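Local coordinates for protein pyridoxamine 5-phosphate-dependent dehydrase (Escherichia coli, PDB 3B8X) that catalyses removal of the C3'-hydroxyl group from GDP-4-keto-6-deoxy-D-mannose with a pyridoxal phosphate-type cofactor, on the route to the O-antigen sugar L-colitose, at residues V55-G58 / S59-N62; A87-S91 / T92-P96; G338-L341 / K342-D345. The protein carries 1 engineered substitution. All coordinates share one frame; numbering follows the deposited sequence.

Interaction 1 of 3, residues V55-G58 / S59-N62; sequences VSSG and STAN. With G4M ([(2R,3S,4R,5R)-5-(2-amino-6-oxo-1,6-dihydro-9H-purin-9-yl)-3,4-dihydroxytetrahydrofuran-2-yl]methyl (2R,3S,4S,5S,6R)-3,4-dihydroxy-5-[({3-hydroxy-2-methyl-5-[(phosphonooxy)methyl]pyridin-4-yl}methyl)amino]-6-methyltetrahydro-2H-pyran-2-yl dihydrogen diphosphate), chain O.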
loop_
_atom_site.group_PDB
_atom_site.type_symbol
_atom_site.label_atom_id
_atom_site.label_comp_id
_atom_site.label_asym_id
_atom_site.label_seq_id
_atom_site.Cartn_x
_atom_site.Cartn_y
_atom_site.Cartn_z
ATOM N N VAL B 55 3.350 -9.079 -0.773
ATOM C CA VAL B 55 2.636 -7.810 -0.796
ATOM C C VAL B 55 3.543 -6.734 -1.334
ATOM O O VAL B 55 4.710 -6.957 -1.640
ATOM C CB VAL B 55 2.070 -7.382 0.596
ATOM C CG1 VAL B 55 0.890 -8.297 0.981
ATOM C CG2 VAL B 55 3.134 -7.449 1.647
ATOM N N SER B 56 2.980 -5.562 -1.507
ATOM C CA SER B 56 3.734 -4.492 -2.112
ATOM C C SER B 56 5.031 -4.064 -1.427
ATOM O O SER B 56 5.893 -3.553 -2.112
ATOM C CB SER B 56 2.786 -3.320 -2.399
ATOM O OG SER B 56 2.375 -2.673 -1.184
ATOM N N SER B 57 5.176 -4.195 -0.106
ATOM C CA SER B 57 6.423 -3.784 0.583
ATOM C C SER B 57 6.412 -4.406 1.978
ATOM O O SER B 57 5.406 -5.002 2.394
ATOM C CB SER B 57 6.557 -2.254 0.720
ATOM O OG SER B 57 5.472 -1.747 1.483
ATOM N N GLY B 58 7.547 -4.344 2.658
ATOM C CA GLY B 58 7.607 -4.877 4.014
ATOM C C GLY B 58 6.694 -4.004 4.912
ATOM O O GLY B 58 6.186 -4.475 5.923
ATOM N N SER B 59 6.477 -2.741 4.543
ATOM C CA SER B 59 5.573 -1.883 5.327
ATOM C C SER B 59 4.119 -2.350 5.195
ATOM O O SER B 59 3.396 -2.417 6.179
ATOM C CB SER B 59 5.680 -0.396 4.920
ATOM O OG SER B 59 7.003 0.111 5.074
ATOM N N THR B 60 3.676 -2.652 3.968
ATOM C CA THR B 60 2.336 -3.160 3.802
ATOM C C THR B 60 2.279 -4.596 4.336
ATOM O O THR B 60 1.211 -5.127 4.646
ATOM C CB THR B 60 1.863 -3.011 2.316
ATOM O OG1 THR B 60 2.723 -3.738 1.425
ATOM C CG2 THR B 60 1.797 -1.562 1.939
ATOM N N ALA B 61 3.413 -5.259 4.494
ATOM C CA ALA B 61 3.287 -6.603 5.098
ATOM C C ALA B 61 2.968 -6.483 6.615
ATOM O O ALA B 61 2.075 -7.156 7.178
ATOM C CB ALA B 61 4.604 -7.424 4.845
ATOM N N ASN B 62 3.616 -5.529 7.262
ATOM C CA ASN B 62 3.335 -5.269 8.658
ATOM C C ASN B 62 1.905 -4.755 8.792
ATOM O O ASN B 62 1.226 -5.080 9.770
ATOM C CB ASN B 62 4.271 -4.169 9.181
ATOM C CG ASN B 62 5.622 -4.670 9.586
ATOM O OD1 ASN B 62 5.851 -5.870 9.679
ATOM N ND2 ASN B 62 6.545 -3.736 9.855
HETATM O OP3 G4M O . 11.066 -0.727 3.138
HETATM P PL G4M O . 9.872 -1.744 3.366
HETATM O OP1 G4M O . 8.415 -1.031 3.301
HETATM O OP2 G4M O . 9.947 -2.894 2.246
HETATM O OP4 G4M O . 10.099 -2.510 4.785
HETATM C C5B G4M O . 9.752 -1.626 5.812
HETATM C C5L G4M O . 10.458 -2.074 7.034
HETATM C C6L G4M O . 9.740 -2.717 8.033
HETATM N N1L G4M O . 10.342 -3.064 9.147
HETATM C C2L G4M O . 11.616 -2.841 9.383
HETATM C C2A G4M O . 12.224 -3.219 10.713
HETATM C C3L G4M O . 12.436 -2.242 8.431
HETATM O O3L G4M O . 13.719 -1.978 8.760
HETATM C C4L G4M O . 11.836 -1.869 7.185
HETATM C C4A G4M O . 12.570 -1.240 6.170
HETATM N N4A G4M O . 13.807 -0.906 6.388
HETATM C C4G G4M O . 14.572 -0.369 5.320
HETATM C C5G G4M O . 15.589 0.633 5.811
HETATM C C6G G4M O . 16.402 0.053 6.969
HETATM O O5G G4M O . 16.453 0.745 4.685
HETATM C C3G G4M O . 13.687 0.360 4.295
HETATM O O3G G4M O . 13.572 -0.480 3.152
HETATM C C2G G4M O . 14.379 1.684 3.856
HETATM O O2G G4M O . 13.805 2.212 2.657
HETATM C C1G G4M O . 15.854 1.461 3.615
HETATM O O1G G4M O . 16.455 2.746 3.701
HETATM P P2 G4M O . 17.649 3.109 2.715
HETATM O O3P G4M O . 18.737 1.913 2.701
HETATM O O4P G4M O . 18.421 4.391 3.341
HETATM O OPP G4M O . 16.896 3.337 1.307
HETATM P P G4M O . 17.833 3.999 0.181
HETATM O O1P G4M O . 18.611 5.379 0.505
HETATM O O2P G4M O . 16.742 4.258 -0.949
HETATM O "O5'" G4M O . 18.721 2.875 -0.489
HETATM C "C5'" G4M O . 19.969 2.755 0.159
HETATM C "C4'" G4M O . 21.043 2.808 -0.916
HETATM O "O4'" G4M O . 20.617 2.020 -2.068
HETATM C "C3'" G4M O . 21.215 4.259 -1.422
HETATM O "O3'" G4M O . 22.579 4.396 -1.792
HETATM C "C2'" G4M O . 20.275 4.321 -2.646
HETATM O "O2'" G4M O . 20.801 5.272 -3.580
HETATM C "C1'" G4M O . 20.467 2.914 -3.195
HETATM N N9 G4M O . 19.332 2.500 -4.027
HETATM C C8 G4M O . 18.062 2.292 -3.592
HETATM N N7 G4M O . 17.341 1.888 -4.619
HETATM C C4 G4M O . 19.403 2.194 -5.363
HETATM C C5 G4M O . 18.105 1.792 -5.756
HETATM C C6 G4M O . 17.882 1.393 -7.123
HETATM O O6 G4M O . 16.798 1.024 -7.547
HETATM N N3 G4M O . 20.393 2.217 -6.260
HETATM C C2 G4M O . 20.165 1.866 -7.516
HETATM N N1 G4M O . 18.936 1.454 -7.964
HETATM N N2 G4M O . 21.187 1.918 -8.412
#
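Ser-57 and Thr-60 exchange bonds at the start of helix 58-68. Ser-57 OG accepts from Thr-60 N at 3.2 Å in an almost straight bond (167°). In return Thr-60 OG1 accepts from Ser-57 N at 2.9 Å. Thr-60 OG1 is also hydrogen-bonded to Ser-56 OG at 2.8 Å, so the threonine hydroxyl is gripped by two neighbours. Its chi1 of 60° places OG1 between its own backbone N and carbonyl carbon, turned back toward the loop. Backbone bonds from Ala-61 N to Ser-57 O and from Asn-62 N to Gly-58 O begin the helix. Asn-62 OD1 bonds to Thr-183.

One apolar contact lies beside these bonds: Val-55 CG2 on Ala-61 CB, 3.5 Å.

The polar contacts to the ligand are all with its cofactor phosphate. Gly-58 N donates to OP2 at 2.8 Å. Ser-59 N donates to OP1 at 2.9 Å, and Ser-59 OG is hydrogen-bonded to OP1 at 2.5 Å and also to Thr-92 OG1. The helix N terminus faces the phosphate and would favour its negative charge.

The arrangement is a capping box joined to a phosphate-binding helix start, as in other pyridoxal phosphate enzymes of the aspartate aminotransferase fold.

Interaction 2 of 3, residues A87-S91 / T92-P96; sequences AVSWS and TTYYP. With G4M ([(2R,3S,4R,5R)-5-(2-amino-6-oxo-1,6-dihydro-9H-purin-9-yl)-3,4-dihydroxytetrahydrofuran-2-yl]methyl (2R,3S,4S,5S,6R)-3,4-dihydroxy-5-[({3-hydroxy-2-methyl-5-[(phosphonooxy)methyl]pyridin-4-yl}methyl)amino]-6-methyltetrahydro-2H-pyran-2-yl dihydrogen diphosphate), chain O.
The side chains of Trp-90 and Thr-92 run alongside each other in one direction. Thr-92 OG1 sits at the indole edge, in the ring plane, 3.1 Å from Trp-90 CD1. The same hydroxyl is hydrogen-bonded to Ser-59. The Trp-90 CG is anti to its N (chi1 -173°), which lays the indole over the ligand. One face covers the linker atom N4A of the ligand, which is 3.8 Å above the plane, over the ring centre. The near end of the indole also overlies the pyridine, with CG 3.4 Å from C4L and the two planes nearly parallel. Ser-91 OG lies over the rim of the opposite face. Phe-242 and Phe-244 of the second subunit meet the indole edge-to-face.

Tyr-95 folds back over Ser-91. The carbonyl oxygen Ser-91 O stands 3.5 Å from the ring plane, over its centre, and also accepts from Tyr-95 N at 3.2 Å. Ser-91 OG and Tyr-95 OH both bond to His-217 O of the second subunit. Thr-93 N bonds to Trp-90 O at 2.9 Å. Tyr-94 runs back along the loop and ends beside Ser-89. Its hydroxyl bonds to Pro-86 O, while Thr-93 OG1 bonds to Asp-161.

The turn leads from strand 82-86 into helix 91-99. Thr-93 packs on strand 129-135, and Val-88 packs on helix 359-367.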
loop_
_atom_site.group_PDB
_atom_site.type_symbol
_atom_site.label_atom_id
_atom_site.label_comp_id
_atom_site.label_asym_id
_atom_site.label_seq_id
_atom_site.Cartn_x
_atom_site.Cartn_y
_atom_site.Cartn_z
ATOM N N ALA B 87 12.058 -0.309 21.442
ATOM C CA ALA B 87 12.177 1.128 21.283
ATOM C C ALA B 87 12.838 1.517 19.981
ATOM O O ALA B 87 12.836 2.684 19.633
ATOM C CB ALA B 87 12.981 1.724 22.461
ATOM N N VAL B 88 13.521 0.579 19.332
ATOM C CA VAL B 88 14.246 0.954 18.128
ATOM C C VAL B 88 13.857 -0.013 17.071
ATOM O O VAL B 88 13.896 -1.225 17.286
ATOM C CB VAL B 88 15.784 0.773 18.271
ATOM C CG1 VAL B 88 16.529 1.092 16.896
ATOM C CG2 VAL B 88 16.317 1.614 19.461
ATOM N N SER B 89 13.458 0.523 15.921
ATOM C CA SER B 89 13.145 -0.357 14.800
ATOM C C SER B 89 12.844 0.515 13.605
ATOM O O SER B 89 13.504 1.520 13.417
ATOM C CB SER B 89 12.028 -1.356 15.118
ATOM O OG SER B 89 10.757 -0.747 15.026
ATOM N N TRP B 90 11.827 0.167 12.833
ATOM C CA TRP B 90 11.481 0.971 11.673
ATOM C C TRP B 90 10.122 1.635 11.916
ATOM O O TRP B 90 9.299 1.148 12.684
ATOM C CB TRP B 90 11.519 0.113 10.388
ATOM C CG TRP B 90 11.331 0.917 9.122
ATOM C CD1 TRP B 90 10.210 0.961 8.350
ATOM C CD2 TRP B 90 12.295 1.795 8.507
ATOM N NE1 TRP B 90 10.423 1.816 7.267
ATOM C CE2 TRP B 90 11.667 2.382 7.384
ATOM C CE3 TRP B 90 13.616 2.174 8.826
ATOM C CZ2 TRP B 90 12.325 3.284 6.554
ATOM C CZ3 TRP B 90 14.264 3.114 8.014
ATOM C CH2 TRP B 90 13.624 3.631 6.872
ATOM N N SER B 91 9.912 2.767 11.271
ATOM C CA SER B 91 8.715 3.560 11.492
ATOM C C SER B 91 7.439 2.754 11.279
ATOM O O SER B 91 6.490 2.786 12.079
ATOM C CB SER B 91 8.757 4.774 10.551
ATOM O OG SER B 91 8.674 4.357 9.188
ATOM N N THR B 92 7.421 2.029 10.168
ATOM C CA THR B 92 6.284 1.195 9.798
ATOM C C THR B 92 6.135 -0.093 10.610
ATOM O O THR B 92 5.195 -0.840 10.393
ATOM C CB THR B 92 6.124 0.979 8.274
ATOM O OG1 THR B 92 7.241 0.241 7.765
ATOM C CG2 THR B 92 5.965 2.291 7.526
ATOM N N THR B 93 7.037 -0.337 11.562
ATOM C CA THR B 93 6.814 -1.378 12.557
ATOM C C THR B 93 5.715 -0.783 13.486
ATOM O O THR B 93 4.721 -1.450 13.854
ATOM C CB THR B 93 8.024 -1.613 13.436
ATOM O OG1 THR B 93 9.126 -1.982 12.605
ATOM C CG2 THR B 93 7.724 -2.792 14.370
ATOM N N TYR B 94 5.861 0.501 13.797
ATOM C CA TYR B 94 4.940 1.205 14.705
ATOM C C TYR B 94 3.556 1.714 14.221
ATOM O O TYR B 94 2.557 1.669 14.965
ATOM C CB TYR B 94 5.699 2.389 15.305
ATOM C CG TYR B 94 6.975 1.963 15.990
ATOM C CD1 TYR B 94 6.945 1.117 17.091
ATOM C CD2 TYR B 94 8.202 2.380 15.501
ATOM C CE1 TYR B 94 8.133 0.692 17.669
ATOM C CE2 TYR B 94 9.388 2.010 16.088
ATOM C CZ TYR B 94 9.341 1.183 17.189
ATOM O OH TYR B 94 10.540 0.784 17.760
ATOM N N TYR B 95 3.499 2.262 13.008
ATOM C CA TYR B 95 2.262 2.909 12.538
ATOM C C TYR B 95 1.011 2.044 12.539
ATOM O O TYR B 95 -0.073 2.517 12.917
ATOM C CB TYR B 95 2.458 3.625 11.199
ATOM C CG TYR B 95 3.599 4.673 11.099
ATOM C CD1 TYR B 95 3.998 5.476 12.177
ATOM C CD2 TYR B 95 4.292 4.827 9.907
ATOM C CE1 TYR B 95 5.030 6.421 12.034
ATOM C CE2 TYR B 95 5.293 5.758 9.759
ATOM C CZ TYR B 95 5.673 6.539 10.820
ATOM O OH TYR B 95 6.645 7.499 10.602
ATOM N N PRO B 96 1.121 0.834 11.973
ATOM C CA PRO B 96 -0.069 -0.021 11.879
ATOM C C PRO B 96 -0.621 -0.192 13.308
ATOM O O PRO B 96 -1.784 -0.455 13.517
ATOM C CB PRO B 96 0.479 -1.362 11.342
ATOM C CG PRO B 96 1.795 -1.012 10.669
ATOM C CD PRO B 96 2.332 0.214 11.395
HETATM O OP3 G4M O . 11.066 -0.727 3.138
HETATM P PL G4M O . 9.872 -1.744 3.366
HETATM O OP1 G4M O . 8.415 -1.031 3.301
HETATM O OP2 G4M O . 9.947 -2.894 2.246
HETATM O OP4 G4M O . 10.099 -2.510 4.785
HETATM C C5B G4M O . 9.752 -1.626 5.812
HETATM C C5L G4M O . 10.458 -2.074 7.034
HETATM C C6L G4M O . 9.740 -2.717 8.033
HETATM N N1L G4M O . 10.342 -3.064 9.147
HETATM C C2L G4M O . 11.616 -2.841 9.383
HETATM C C2A G4M O . 12.224 -3.219 10.713
HETATM C C3L G4M O . 12.436 -2.242 8.431
HETATM O O3L G4M O . 13.719 -1.978 8.760
HETATM C C4L G4M O . 11.836 -1.869 7.185
HETATM C C4A G4M O . 12.570 -1.240 6.170
HETATM N N4A G4M O . 13.807 -0.906 6.388
HETATM C C4G G4M O . 14.572 -0.369 5.320
HETATM C C5G G4M O . 15.589 0.633 5.811
HETATM C C6G G4M O . 16.402 0.053 6.969
HETATM O O5G G4M O . 16.453 0.745 4.685
HETATM C C3G G4M O . 13.687 0.360 4.295
HETATM O O3G G4M O . 13.572 -0.480 3.152
HETATM C C2G G4M O . 14.379 1.684 3.856
HETATM O O2G G4M O . 13.805 2.212 2.657
HETATM C C1G G4M O . 15.854 1.461 3.615
HETATM O O1G G4M O . 16.455 2.746 3.701
HETATM P P2 G4M O . 17.649 3.109 2.715
HETATM O O3P G4M O . 18.737 1.913 2.701
HETATM O O4P G4M O . 18.421 4.391 3.341
HETATM O OPP G4M O . 16.896 3.337 1.307
HETATM P P G4M O . 17.833 3.999 0.181
HETATM O O1P G4M O . 18.611 5.379 0.505
HETATM O O2P G4M O . 16.742 4.258 -0.949
HETATM O "O5'" G4M O . 18.721 2.875 -0.489
HETATM C "C5'" G4M O . 19.969 2.755 0.159
HETATM C "C4'" G4M O . 21.043 2.808 -0.916
HETATM O "O4'" G4M O . 20.617 2.020 -2.068
HETATM C "C3'" G4M O . 21.215 4.259 -1.422
HETATM O "O3'" G4M O . 22.579 4.396 -1.792
HETATM C "C2'" G4M O . 20.275 4.321 -2.646
HETATM O "O2'" G4M O . 20.801 5.272 -3.580
HETATM C "C1'" G4M O . 20.467 2.914 -3.195
HETATM N N9 G4M O . 19.332 2.500 -4.027
HETATM C C8 G4M O . 18.062 2.292 -3.592
HETATM N N7 G4M O . 17.341 1.888 -4.619
HETATM C C4 G4M O . 19.403 2.194 -5.363
HETATM C C5 G4M O . 18.105 1.792 -5.756
HETATM C C6 G4M O . 17.882 1.393 -7.123
HETATM O O6 G4M O . 16.798 1.024 -7.547
HETATM N N3 G4M O . 20.393 2.217 -6.260
HETATM C C2 G4M O . 20.165 1.866 -7.516
HETATM N N1 G4M O . 18.936 1.454 -7.964
HETATM N N2 G4M O . 21.187 1.918 -8.412
#

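Interaction 3 of 3, residues G338-L341 / K342-D345; sequences GNFL and KNTD. With NA (sodium ion), chain M.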
loop_
_atom_site.group_PDB
_atom_site.type_symbol
_atom_site.label_atom_id
_atom_site.label_comp_id
_atom_site.label_asym_id
_atom_site.label_seq_id
_atom_site.Cartn_x
_atom_site.Cartn_y
_atom_site.Cartn_z
ATOM N N GLY B 338 16.381 4.902 15.590
ATOM C CA GLY B 338 17.127 5.355 16.759
ATOM C C GLY B 338 16.109 5.155 17.871
ATOM O O GLY B 338 15.267 4.241 17.795
ATOM N N ASN B 339 16.128 6.032 18.869
ATOM C CA ASN B 339 15.129 5.954 19.923
ATOM C C ASN B 339 13.811 6.529 19.415
ATOM O O ASN B 339 13.605 7.748 19.329
ATOM C CB ASN B 339 15.545 6.773 21.126
ATOM C CG ASN B 339 14.464 6.803 22.188
ATOM O OD1 ASN B 339 13.640 5.894 22.274
ATOM N ND2 ASN B 339 14.472 7.826 23.010
ATOM N N PHE B 340 12.912 5.635 19.040
ATOM C CA PHE B 340 11.652 6.085 18.505
ATOM C C PHE B 340 10.924 6.970 19.512
ATOM O O PHE B 340 10.080 7.765 19.119
ATOM C CB PHE B 340 10.796 4.883 18.110
ATOM C CG PHE B 340 9.648 5.224 17.199
ATOM C CD1 PHE B 340 9.873 5.480 15.856
ATOM C CD2 PHE B 340 8.344 5.252 17.672
ATOM C CE1 PHE B 340 8.824 5.789 14.999
ATOM C CE2 PHE B 340 7.271 5.559 16.836
ATOM C CZ PHE B 340 7.525 5.856 15.496
ATOM N N LEU B 341 11.215 6.853 20.808
ATOM C CA LEU B 341 10.441 7.676 21.712
ATOM C C LEU B 341 10.680 9.145 21.600
ATOM O O LEU B 341 9.949 9.947 22.146
ATOM C CB LEU B 341 10.455 7.179 23.140
ATOM C CG LEU B 341 9.710 5.866 22.992
ATOM C CD1 LEU B 341 10.548 4.683 23.462
ATOM C CD2 LEU B 341 8.329 5.972 23.629
ATOM N N LYS B 342 11.664 9.516 20.815
ATOM C CA LYS B 342 11.901 10.921 20.669
ATOM C C LYS B 342 10.845 11.534 19.796
ATOM O O LYS B 342 10.698 12.753 19.774
ATOM C CB LYS B 342 13.253 11.144 20.005
ATOM C CG LYS B 342 13.228 10.729 18.557
ATOM C CD LYS B 342 14.594 10.749 17.899
ATOM C CE LYS B 342 14.704 9.538 16.948
ATOM N NZ LYS B 342 15.917 9.552 16.068
ATOM N N ASN B 343 10.126 10.707 19.050
ATOM C CA ASN B 343 9.179 11.208 18.060
ATOM C C ASN B 343 7.858 11.725 18.605
ATOM O O ASN B 343 6.789 11.142 18.424
ATOM C CB ASN B 343 8.983 10.214 16.898
ATOM C CG ASN B 343 10.276 9.938 16.118
ATOM O OD1 ASN B 343 10.809 10.810 15.427
ATOM N ND2 ASN B 343 10.761 8.689 16.175
ATOM N N THR B 344 7.941 12.894 19.210
ATOM C CA THR B 344 6.776 13.550 19.768
ATOM C C THR B 344 5.764 13.885 18.672
ATOM O O THR B 344 4.566 13.911 18.928
ATOM C CB THR B 344 7.195 14.852 20.533
ATOM O OG1 THR B 344 8.258 15.510 19.833
ATOM C CG2 THR B 344 7.659 14.501 21.929
ATOM N N ASP B 345 6.255 14.176 17.464
ATOM C CA ASP B 345 5.398 14.549 16.345
ATOM C C ASP B 345 4.428 13.457 15.930
ATOM O O ASP B 345 3.243 13.715 15.699
ATOM C CB ASP B 345 6.254 14.966 15.159
ATOM C CG ASP B 345 7.498 14.094 14.995
ATOM O OD1 ASP B 345 7.666 13.079 15.717
ATOM O OD2 ASP B 345 8.343 14.502 14.171
HETATM NA NA NA M . 9.879 12.769 14.593
HETATM O O HOH W 1 10.607 13.843 16.685
HETATM O O HOH W 2 12.011 13.708 14.326
#
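Lys-342 lies back along Gly-338 and Asn-339, with its CG 3.1 Å from Asn-339 O. Asn-339 works with two groups. Its backbone O accepts from Lys-342 N at 3.0 Å in a nearly straight bond (170°), and the lysine methylenes pass over the same carbonyl. Its side-chain OD1 accepts from Leu-341 N, which makes an Asx turn. Phe-340 O accepts from Asn-343 N at 2.9 Å and, weakly, from Asn-343 ND2. The side chains of Phe-340 and Asn-343 run across each other at roughly 90°, with Asn-343 ND2 3.3 Å from Phe-340 CD1 and the ring and amide planes 61° apart. Leu-341 turns its side chain the other way, onto Phe-106, Tyr-352 and Val-354.

Asn-343 divides its amide between two tasks. ND2 points back to Phe-340 O in that weak bond, while OD1 binds the sodium ion at 2.3 Å. Asp-345 grips the ion with both carboxylate oxygens, OD1 at 2.5 Å and OD2 at 2.4 Å. Two waters and Phe-244 O of the second subunit complete six oxygen ligands.

Lys-342 NZ forms a salt bridge with Asp-365. The all-oxygen shell, with one carboxylate among neutral donors, is consistent with a sodium ion. Because one ligand comes from the other chain, the ion bridges the two subunits.

The three contacts follow one another along the chain, and none nests in or crosses another. Interaction 1 turns the end of strand 51-55 into helix 58-68. Interaction 2 does the same between strand 82-86 and helix 91-99. Interaction 3 closes the loop after strand 332-333, before helix 344-347. Interactions 1 and 2 meet where Asn-62 ND2 lies 3.2 Å from Thr-92 O, and both touch the same ligand. Interactions 2 and 3 meet through Ala-87 O and Phe-340 N, 3.0 Å apart, and through Phe-340 stacked on Tyr-94. Interactions 1 and 3 do not touch. Interaction 2 thus lies between the cofactor-binding turn and the sodium site of Asn-343 and Asp-345, and all three reach the second subunit.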